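Local coordinates for protein beta-glucosidase (Saccharopolyspora erythraea D, PDB 5M6G) that probably hydrolyses terminal, non-reducing beta-D-glucosyl residues with release of beta-D-glucose, as a two-domain enzyme of glycosyl hydrolase family 3, at residues A[405-408]-A[409-413]; A[462-465]-A[466-469]; A[498-501]-A[502-505]; A[575-578]-A[579-582]. One frame throughout, in Å; residues are numbered along the deposited sequence.

Contact 1. Residues A[405-408]-A[409-413]; sequences ARQA and VRESQ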
loop_
_atom_site.group_PDB
_atom_site.type_symbol
_atom_site.label_atom_id
_atom_site.label_comp_id
_atom_site.label_asym_id
_atom_site.label_seq_id
_atom_site.Cartn_x
_atom_site.Cartn_y
_atom_site.Cartn_z
ATOM N N ALA A 405 -8.317 -12.114 6.501
ATOM C CA ALA A 405 -6.959 -11.659 6.749
ATOM C C ALA A 405 -6.104 -12.788 7.307
ATOM O O ALA A 405 -4.959 -12.973 6.888
ATOM C CB ALA A 405 -6.974 -10.479 7.712
ATOM N N ARG A 406 -6.650 -13.543 8.264
ATOM C CA ARG A 406 -5.942 -14.691 8.818
ATOM C C ARG A 406 -5.575 -15.693 7.730
ATOM O O ARG A 406 -4.493 -16.300 7.765
ATOM C CB ARG A 406 -6.819 -15.346 9.890
ATOM C CG ARG A 406 -6.155 -16.480 10.652
ATOM C CD ARG A 406 -7.099 -17.047 11.703
ATOM N NE ARG A 406 -6.503 -18.202 12.379
ATOM C CZ ARG A 406 -7.135 -18.954 13.276
ATOM N NH1 ARG A 406 -8.385 -18.676 13.601
ATOM N NH2 ARG A 406 -6.525 -19.994 13.838
ATOM N N GLN A 407 -6.470 -15.901 6.765
ATOM C CA GLN A 407 -6.148 -16.815 5.681
ATOM C C GLN A 407 -4.994 -16.268 4.846
ATOM O O GLN A 407 -4.124 -17.027 4.403
ATOM C CB GLN A 407 -7.397 -17.079 4.829
ATOM C CG GLN A 407 -7.171 -18.068 3.670
ATOM C CD GLN A 407 -6.827 -19.478 4.146
ATOM O OE1 GLN A 407 -7.187 -19.878 5.257
ATOM N NE2 GLN A 407 -6.132 -20.237 3.302
ATOM N N ALA A 408 -4.939 -14.942 4.673
ATOM C CA ALA A 408 -3.821 -14.343 3.948
ATOM C C ALA A 408 -2.526 -14.454 4.745
ATOM O O ALA A 408 -1.459 -14.705 4.171
ATOM C CB ALA A 408 -4.127 -12.880 3.621
ATOM N N VAL A 409 -2.596 -14.271 6.070
ATOM C CA VAL A 409 -1.419 -14.499 6.906
ATOM C C VAL A 409 -0.885 -15.909 6.687
ATOM O O VAL A 409 0.305 -16.102 6.400
ATOM C CB VAL A 409 -1.750 -14.252 8.390
ATOM C CG1 VAL A 409 -0.546 -14.651 9.269
ATOM C CG2 VAL A 409 -2.150 -12.793 8.614
ATOM N N ARG A 410 -1.765 -16.911 6.806
ATOM C CA ARG A 410 -1.380 -18.310 6.610
ATOM C C ARG A 410 -0.648 -18.501 5.291
ATOM O O ARG A 410 0.469 -19.028 5.246
ATOM C CB ARG A 410 -2.617 -19.214 6.618
ATOM C CG ARG A 410 -3.233 -19.489 7.942
ATOM C CD ARG A 410 -4.583 -20.157 7.739
ATOM N NE ARG A 410 -5.406 -20.038 8.935
ATOM C CZ ARG A 410 -6.717 -19.842 8.918
ATOM N NH1 ARG A 410 -7.361 -19.737 7.760
ATOM N NH2 ARG A 410 -7.385 -19.746 10.059
ATOM N N GLU A 411 -1.289 -18.094 4.198
ATOM C CA GLU A 411 -0.755 -18.386 2.878
ATOM C C GLU A 411 0.493 -17.572 2.564
ATOM O O GLU A 411 1.258 -17.961 1.678
ATOM C CB GLU A 411 -1.842 -18.151 1.822
ATOM C CG GLU A 411 -3.031 -19.107 1.967
ATOM C CD GLU A 411 -4.059 -18.967 0.847
ATOM O OE1 GLU A 411 -3.666 -18.665 -0.301
ATOM O OE2 GLU A 411 -5.262 -19.165 1.122
ATOM N N SER A 412 0.727 -16.464 3.277
ATOM C CA SER A 412 1.892 -15.635 3.005
ATOM C C SER A 412 3.163 -16.186 3.638
ATOM O O SER A 412 4.261 -15.792 3.224
ATOM C CB SER A 412 1.652 -14.204 3.496
ATOM O OG SER A 412 1.628 -14.131 4.914
ATOM N N GLN A 413 3.039 -17.089 4.618
ATOM C CA GLN A 413 4.202 -17.649 5.295
ATOM C C GLN A 413 5.021 -18.509 4.340
ATOM O O GLN A 413 4.474 -19.353 3.626
ATOM C CB GLN A 413 3.761 -18.486 6.498
ATOM C CG GLN A 413 2.824 -17.749 7.450
ATOM C CD GLN A 413 3.456 -16.494 8.017
ATOM O OE1 GLN A 413 4.253 -16.563 8.950
ATOM N NE2 GLN A 413 3.117 -15.340 7.445
#

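Contact 2. Residues A[462-465]-A[466-469]; sequences GTTI and LEGI. With MG (magnesium ion), chain G.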
loop_
_atom_site.group_PDB
_atom_site.type_symbol
_atom_site.label_atom_id
_atom_site.label_comp_id
_atom_site.label_asym_id
_atom_site.label_seq_id
_atom_site.Cartn_x
_atom_site.Cartn_y
_atom_site.Cartn_z
ATOM N N GLY A 462 -6.205 -6.525 17.294
ATOM C CA GLY A 462 -5.682 -7.680 16.607
ATOM C C GLY A 462 -5.135 -8.674 17.610
ATOM O O GLY A 462 -5.369 -8.568 18.818
ATOM N N THR A 463 -4.436 -9.656 17.075
ATOM C CA THR A 463 -3.868 -10.749 17.853
ATOM C C THR A 463 -2.383 -10.846 17.534
ATOM O O THR A 463 -2.014 -10.922 16.358
ATOM C CB THR A 463 -4.563 -12.073 17.513
ATOM O OG1 THR A 463 -5.966 -11.975 17.814
ATOM C CG2 THR A 463 -3.917 -13.230 18.281
ATOM N N THR A 464 -1.539 -10.847 18.569
ATOM C CA THR A 464 -0.103 -10.947 18.330
ATOM C C THR A 464 0.291 -12.387 18.011
ATOM O O THR A 464 -0.478 -13.336 18.189
ATOM C CB THR A 464 0.710 -10.428 19.526
ATOM O OG1 THR A 464 0.644 -11.351 20.630
ATOM C CG2 THR A 464 0.197 -9.066 19.975
ATOM N N ILE A 465 1.510 -12.540 17.500
ATOM C CA ILE A 465 2.006 -13.867 17.159
ATOM C C ILE A 465 2.112 -14.730 18.413
ATOM O O ILE A 465 1.758 -15.915 18.401
ATOM C CB ILE A 465 3.352 -13.744 16.413
ATOM C CG1 ILE A 465 3.121 -13.046 15.059
ATOM C CG2 ILE A 465 4.001 -15.106 16.250
ATOM C CD1 ILE A 465 4.386 -12.670 14.292
ATOM N N LEU A 466 2.574 -14.136 19.519
ATOM C CA LEU A 466 2.655 -14.849 20.795
ATOM C C LEU A 466 1.278 -15.281 21.284
ATOM O O LEU A 466 1.117 -16.377 21.841
ATOM C CB LEU A 466 3.326 -13.963 21.844
ATOM C CG LEU A 466 3.265 -14.492 23.291
ATOM C CD1 LEU A 466 4.098 -15.782 23.436
ATOM C CD2 LEU A 466 3.710 -13.429 24.286
ATOM N N GLU A 467 0.270 -14.433 21.094
ATOM C CA GLU A 467 -1.073 -14.810 21.511
ATOM C C GLU A 467 -1.607 -15.953 20.659
ATOM O O GLU A 467 -2.272 -16.863 21.173
ATOM C CB GLU A 467 -1.994 -13.593 21.453
ATOM C CG GLU A 467 -1.648 -12.547 22.508
ATOM C CD GLU A 467 -2.410 -11.252 22.314
ATOM O OE1 GLU A 467 -2.885 -11.005 21.183
ATOM O OE2 GLU A 467 -2.542 -10.492 23.299
ATOM N N GLY A 468 -1.303 -15.936 19.362
ATOM C CA GLY A 468 -1.656 -17.064 18.518
ATOM C C GLY A 468 -0.944 -18.343 18.924
ATOM O O GLY A 468 -1.528 -19.425 18.881
ATOM N N ILE A 469 0.326 -18.236 19.323
ATOM C CA ILE A 469 1.056 -19.423 19.781
ATOM C C ILE A 469 0.427 -19.976 21.055
ATOM O O ILE A 469 0.221 -21.190 21.190
ATOM C CB ILE A 469 2.547 -19.100 19.984
ATOM C CG1 ILE A 469 3.214 -18.801 18.637
ATOM C CG2 ILE A 469 3.274 -20.266 20.677
ATOM C CD1 ILE A 469 4.576 -18.140 18.758
HETATM MG MG MG G . -5.115 -7.357 20.590
HETATM O O HOH W 1 -7.106 -6.469 20.141
HETATM O O HOH W 2 -3.231 -8.070 20.862
HETATM O O HOH W 3 -4.830 -6.201 22.379
HETATM O O HOH W 4 -4.272 -5.402 19.643
HETATM O O HOH W 5 -6.056 -8.973 21.524
#

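Contact 3. Residues A[498-501]-A[502-505]; sequences VGET and PYAE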
loop_
_atom_site.group_PDB
_atom_site.type_symbol
_atom_site.label_atom_id
_atom_site.label_comp_id
_atom_site.label_asym_id
_atom_site.label_seq_id
_atom_site.Cartn_x
_atom_site.Cartn_y
_atom_site.Cartn_z
ATOM N N VAL A 498 11.862 -12.382 15.158
ATOM C CA VAL A 498 12.806 -11.279 15.038
ATOM C C VAL A 498 12.472 -10.456 13.792
ATOM O O VAL A 498 11.430 -10.666 13.159
ATOM C CB VAL A 498 14.250 -11.818 14.986
ATOM C CG1 VAL A 498 14.592 -12.613 16.269
ATOM C CG2 VAL A 498 14.438 -12.696 13.765
ATOM N N GLY A 499 13.337 -9.501 13.435
ATOM C CA GLY A 499 13.216 -8.790 12.172
ATOM C C GLY A 499 13.137 -7.279 12.363
ATOM O O GLY A 499 13.756 -6.712 13.270
ATOM N N GLU A 500 12.369 -6.629 11.488
ATOM C CA GLU A 500 12.372 -5.176 11.429
ATOM C C GLU A 500 11.261 -4.578 12.284
ATOM O O GLU A 500 10.273 -5.236 12.606
ATOM C CB GLU A 500 12.199 -4.706 9.984
ATOM C CG GLU A 500 13.149 -5.357 8.999
ATOM C CD GLU A 500 13.017 -4.755 7.608
ATOM O OE1 GLU A 500 12.018 -5.042 6.914
ATOM O OE2 GLU A 500 13.912 -3.969 7.231
ATOM N N THR A 501 11.439 -3.312 12.639
ATOM C CA THR A 501 10.398 -2.454 13.187
ATOM C C THR A 501 9.798 -1.604 12.065
ATOM O O THR A 501 10.348 -1.547 10.958
ATOM C CB THR A 501 10.980 -1.576 14.296
ATOM O OG1 THR A 501 12.087 -0.838 13.781
ATOM C CG2 THR A 501 11.446 -2.447 15.487
ATOM N N PRO A 502 8.649 -0.960 12.297
ATOM C CA PRO A 502 7.904 -0.364 11.176
ATOM C C PRO A 502 8.601 0.832 10.538
ATOM O O PRO A 502 9.274 1.623 11.202
ATOM C CB PRO A 502 6.578 0.063 11.820
ATOM C CG PRO A 502 6.417 -0.851 13.013
ATOM C CD PRO A 502 7.817 -1.047 13.519
ATOM N N TYR A 503 8.406 0.967 9.226
ATOM C CA TYR A 503 8.919 2.105 8.471
ATOM C C TYR A 503 8.066 2.280 7.219
ATOM O O TYR A 503 7.303 1.392 6.836
ATOM C CB TYR A 503 10.388 1.903 8.084
ATOM C CG TYR A 503 10.610 0.586 7.378
ATOM C CD1 TYR A 503 10.367 0.453 6.012
ATOM C CD2 TYR A 503 11.038 -0.536 8.085
ATOM C CE1 TYR A 503 10.553 -0.755 5.364
ATOM C CE2 TYR A 503 11.229 -1.750 7.449
ATOM C CZ TYR A 503 10.983 -1.851 6.085
ATOM O OH TYR A 503 11.156 -3.055 5.451
ATOM N N ALA A 504 8.240 3.424 6.557
ATOM C CA ALA A 504 7.589 3.659 5.275
ATOM C C ALA A 504 8.441 4.604 4.442
ATOM O O ALA A 504 9.077 5.515 4.976
ATOM C CB ALA A 504 6.176 4.250 5.432
ATOM N N GLU A 505 8.422 4.384 3.132
ATOM C CA GLU A 505 9.068 5.243 2.114
ATOM C C GLU A 505 10.555 5.375 2.459
ATOM O O GLU A 505 11.175 4.394 2.903
ATOM C CB GLU A 505 8.325 6.568 1.990
ATOM C CG GLU A 505 6.814 6.423 1.843
ATOM C CD GLU A 505 6.127 7.747 1.522
ATOM O OE1 GLU A 505 6.705 8.558 0.771
ATOM O OE2 GLU A 505 5.007 7.973 2.029
HETATM O O HOH W 6 11.197 1.429 12.926
#

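Contact 4. Residues A[575-578]-A[579-582]; sequences GDHN and PTGK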
loop_
_atom_site.group_PDB
_atom_site.type_symbol
_atom_site.label_atom_id
_atom_site.label_comp_id
_atom_site.label_asym_id
_atom_site.label_seq_id
_atom_site.Cartn_x
_atom_site.Cartn_y
_atom_site.Cartn_z
ATOM N N GLY A 575 1.065 -26.611 12.136
ATOM C CA GLY A 575 0.606 -27.528 11.115
ATOM C C GLY A 575 -0.870 -27.486 10.797
ATOM O O GLY A 575 -1.347 -28.369 10.076
ATOM N N ASP A 576 -1.616 -26.506 11.320
ATOM C CA ASP A 576 -2.993 -26.316 10.866
ATOM C C ASP A 576 -3.047 -25.876 9.405
ATOM O O ASP A 576 -3.981 -26.242 8.681
ATOM C CB ASP A 576 -3.718 -25.312 11.769
ATOM C CG ASP A 576 -3.970 -25.868 13.158
ATOM O OD1 ASP A 576 -4.168 -27.094 13.263
ATOM O OD2 ASP A 576 -3.959 -25.092 14.140
ATOM N N HIS A 577 -2.058 -25.108 8.951
ATOM C CA HIS A 577 -1.892 -24.768 7.541
ATOM C C HIS A 577 -0.525 -25.278 7.099
ATOM O O HIS A 577 0.504 -24.782 7.566
ATOM C CB HIS A 577 -2.014 -23.256 7.317
ATOM C CG HIS A 577 -1.885 -22.850 5.885
ATOM N ND1 HIS A 577 -2.928 -22.943 4.992
ATOM C CD2 HIS A 577 -0.825 -22.387 5.180
ATOM C CE1 HIS A 577 -2.526 -22.532 3.801
ATOM N NE2 HIS A 577 -1.252 -22.192 3.888
ATOM N N ASN A 578 -0.515 -26.284 6.236
ATOM C CA ASN A 578 0.715 -26.749 5.605
ATOM C C ASN A 578 1.242 -25.624 4.716
ATOM O O ASN A 578 0.535 -25.203 3.793
ATOM C CB ASN A 578 0.425 -28.004 4.787
ATOM C CG ASN A 578 1.680 -28.776 4.396
ATOM O OD1 ASN A 578 2.805 -28.322 4.591
ATOM N ND2 ASN A 578 1.478 -29.956 3.820
ATOM N N PRO A 579 2.448 -25.108 4.958
ATOM C CA PRO A 579 2.898 -23.891 4.264
ATOM C C PRO A 579 2.770 -23.992 2.753
ATOM O O PRO A 579 3.190 -24.971 2.134
ATOM C CB PRO A 579 4.367 -23.767 4.683
ATOM C CG PRO A 579 4.496 -24.549 5.914
ATOM C CD PRO A 579 3.464 -25.625 5.888
ATOM N N THR A 580 2.192 -22.954 2.157
ATOM C CA THR A 580 2.020 -22.880 0.720
ATOM C C THR A 580 2.743 -21.700 0.088
ATOM O O THR A 580 2.881 -21.672 -1.140
ATOM C CB THR A 580 0.527 -22.799 0.371
ATOM O OG1 THR A 580 -0.098 -21.801 1.193
ATOM C CG2 THR A 580 -0.146 -24.142 0.621
ATOM N N GLY A 581 3.214 -20.737 0.880
ATOM C CA GLY A 581 3.853 -19.562 0.309
ATOM C C GLY A 581 5.165 -19.881 -0.389
ATOM O O GLY A 581 5.881 -20.818 -0.034
ATOM N N LYS A 582 5.477 -19.074 -1.407
ATOM C CA LYS A 582 6.741 -19.146 -2.127
ATOM C C LYS A 582 7.372 -17.762 -2.143
ATOM O O LYS A 582 6.671 -16.749 -2.080
ATOM C CB LYS A 582 6.553 -19.641 -3.572
ATOM C CG LYS A 582 5.721 -20.905 -3.715
ATOM C CD LYS A 582 6.426 -22.103 -3.090
ATOM C CE LYS A 582 5.637 -23.392 -3.312
ATOM N NZ LYS A 582 6.407 -24.608 -2.902
#

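Contact 1. Residues A[405-408]-A[409-413]
Gln407 NE2 donates to Glu411 OE2 over 2.6 Å, one helical turn further on, in a nearly straight bond that lies in the amide plane and uses the anti lone pair of the carboxylate oxygen. The other end of the same amide is taken as well: Gln407 OE1 accepts from Arg410 NH1 at 2.5 Å, with the oxygen in the guanidinium plane but the N-H bent off line. Both bonds depend on the bend of the glutamine chain at chi2 (65°), which turns the amide towards the next turn. Glu411 reaches its place with an extended chain, and its OE1 is held by Asn154.

Beside this row the two arginines meet. Arg410 NH2 lies over one face of the Arg406 guanidinium, towards its rim, and comes within 2.9 Å of Arg406 NE, two donors with no bond between them, while Arg406 CG packs against a face of the Arg410 group at 3.8 Å from Arg410 CZ. Asp571 OD2 forms salt bridges with the NE of each arginine. With a leucine in place of Arg410, Gln407 OE1 would lose its guanidinium donor, and Asp571 would probably be left short of one of its two positive mates.

The buried flank of helix 399-412 is apolar: Ala408 faces Leu157 and Ile161, and Val409 meets Val569. At the last turn Ser412 OG donates to Val409 O at 2.8 Å. Asp571 thus probably offsets the two crowded guanidinium groups, while the neutral Gln407 amide links Arg410 to Glu411 by hydrogen bonds.

Contact 2. Residues A[462-465]-A[466-469]
Thr464 and Glu467 hold each other at the start of helix 465-472. Thr464 OG1 accepts from Glu467 N at 3.1 Å, and in return Thr464 N donates to Glu467 OE1 at 2.9 Å, meeting the oxygen from above the carboxylate plane. The threonine hydroxyl gets there with OG1 between the backbone N and the carbonyl carbon (chi1 73°), and it is also bonded to Asp439. Glu467 CG passes only 3.2 Å from Thr464 OG1, so the acidic chain lies close over the cap, and Thr463 CG2 lies 3.7 Å from Glu467 CB. On the packed side Ile465 CG2 rests 4.0 Å from Ile469 CD1, one turn along, and Ile465 leans on Val569 while Leu466 leans on Val478 and Tyr480 of strand 478-480.

This reciprocal pairing is a capping box, with Thr464 as N-cap: it supplies an acceptor to a first-turn N-H that the helix itself leaves without a carbonyl. It starts a helix of the family 3 C-terminal domain.

Towards solvent the grip gives way to water. Gly462 O binds a magnesium ion at 2.2 Å, and five waters complete six oxygen ligands. Apart from the glycine carbonyl the hold on the metal is indirect: water 2 donates to Glu467 OE1 at 3.0 Å, which puts the oxygen that closes the cap in the second shell of the ion, and water 1 accepts from Gly462 N.

Contact 3. Residues A[498-501]-A[502-505]
The one direct hydrogen bond here runs from Tyr503 OH to Glu500 OE1, 2.6 Å long. It reaches the oxygen on the syn side, though 31° out of the carboxylate plane, and the carboxylate stands steeply against the ring, with the planes 69° apart. OE1 sits at the phenol's edge, near the ring plane. Gly541 N also donates to OE1, and OE2 forms a salt bridge with Arg542, so both oxygens of Glu500 are in use.

Van der Waals contact follows from the same fold of the chain. Tyr503 has CG between its backbone N and carbonyl carbon (chi1 53°), which brings the ring back beside the residues before it; Tyr503 CE2 lies 3.5 Å from Glu500 CD, and Tyr503 CD2 comes to 3.1 Å from Thr501 O. At the threonine-proline junction Thr501 CB lies 3.3 Å from Pro502 CD, a closeness that follows from the peptide linkage itself. Elsewhere the ring meets Tyr194 and makes a cation-pi contact with Arg510.

A water links two more polar groups: it lies 2.6 Å from Thr501 OG1 and donates to Pro502 O, likewise at 2.6 Å, linking the two residues on the more exposed side.

Residues 498-505 carry the chain from the end of strand 493-499 in the C-terminal domain to the sorbitol pocket, where Glu505 makes a weak hydrogen bond to the sugar alcohol. A carboxylate given an arginine, a peptide N-H and a phenol is probably ionised, and its charge is likely to strengthen the bond that fixes the Tyr503 ring.

Contact 4. Residues A[575-578]-A[579-582]
His577 swings its ring forward with CG opposite the backbone N (chi1 -179°), and Thr580 turns its hydroxyl back with OG1 between N and the carbonyl carbon (chi1 48°), so that the two ends meet three residues apart. His577 NE2 donates to Thr580 OG1 over 3.0 Å, the oxygen lying at the ring edge and close to its plane. The bond spans Asn578 and Pro579, and His577 CD2 passes 4.1 Å from Pro579 CA on the way.

On the other side of the loop Asn578 OD1 lies 3.1 Å from Pro579 CD; its firmer tie is to Tyr614 N near the chain's C-terminus. Thr580 CG2 rests 3.4 Å from Asn578 O. This loop follows helix 567-573 and runs along helix 399-412, with His577 touching Arg410 and Glu411, away from the sorbitol and magnesium sites.

A phenylalanine in place of His577 would have no ring N-H to offer, and the Thr580 hydroxyl would probably be left to turn without this donor. Since NE2 is the donor, the imidazole carries a proton there, and the bond ties the ring to the loop it comes from.

In the fold
Contacts 1 and 4 hold the same elements: the loop 575-582 lies against helix 399-412, and Arg410 O stands 3.6 Å from His577 CD2. Contact 1 is half buried and combines an apolar flank with charge pairs; contact 4 is mostly surface, relying on one histidine-threonine hydrogen bond. Contact 2, the most buried by residue count, still has a hydrated magnesium ion at its edge; contacts 1, 2 and 4 all touch helix 567-573. Contact 3 is remote from contact 4 but comes within about 7 Å, nearest atoms, of contact 2; its centre is nearest the middle of the chain, and it alone includes a residue of the sorbitol pocket.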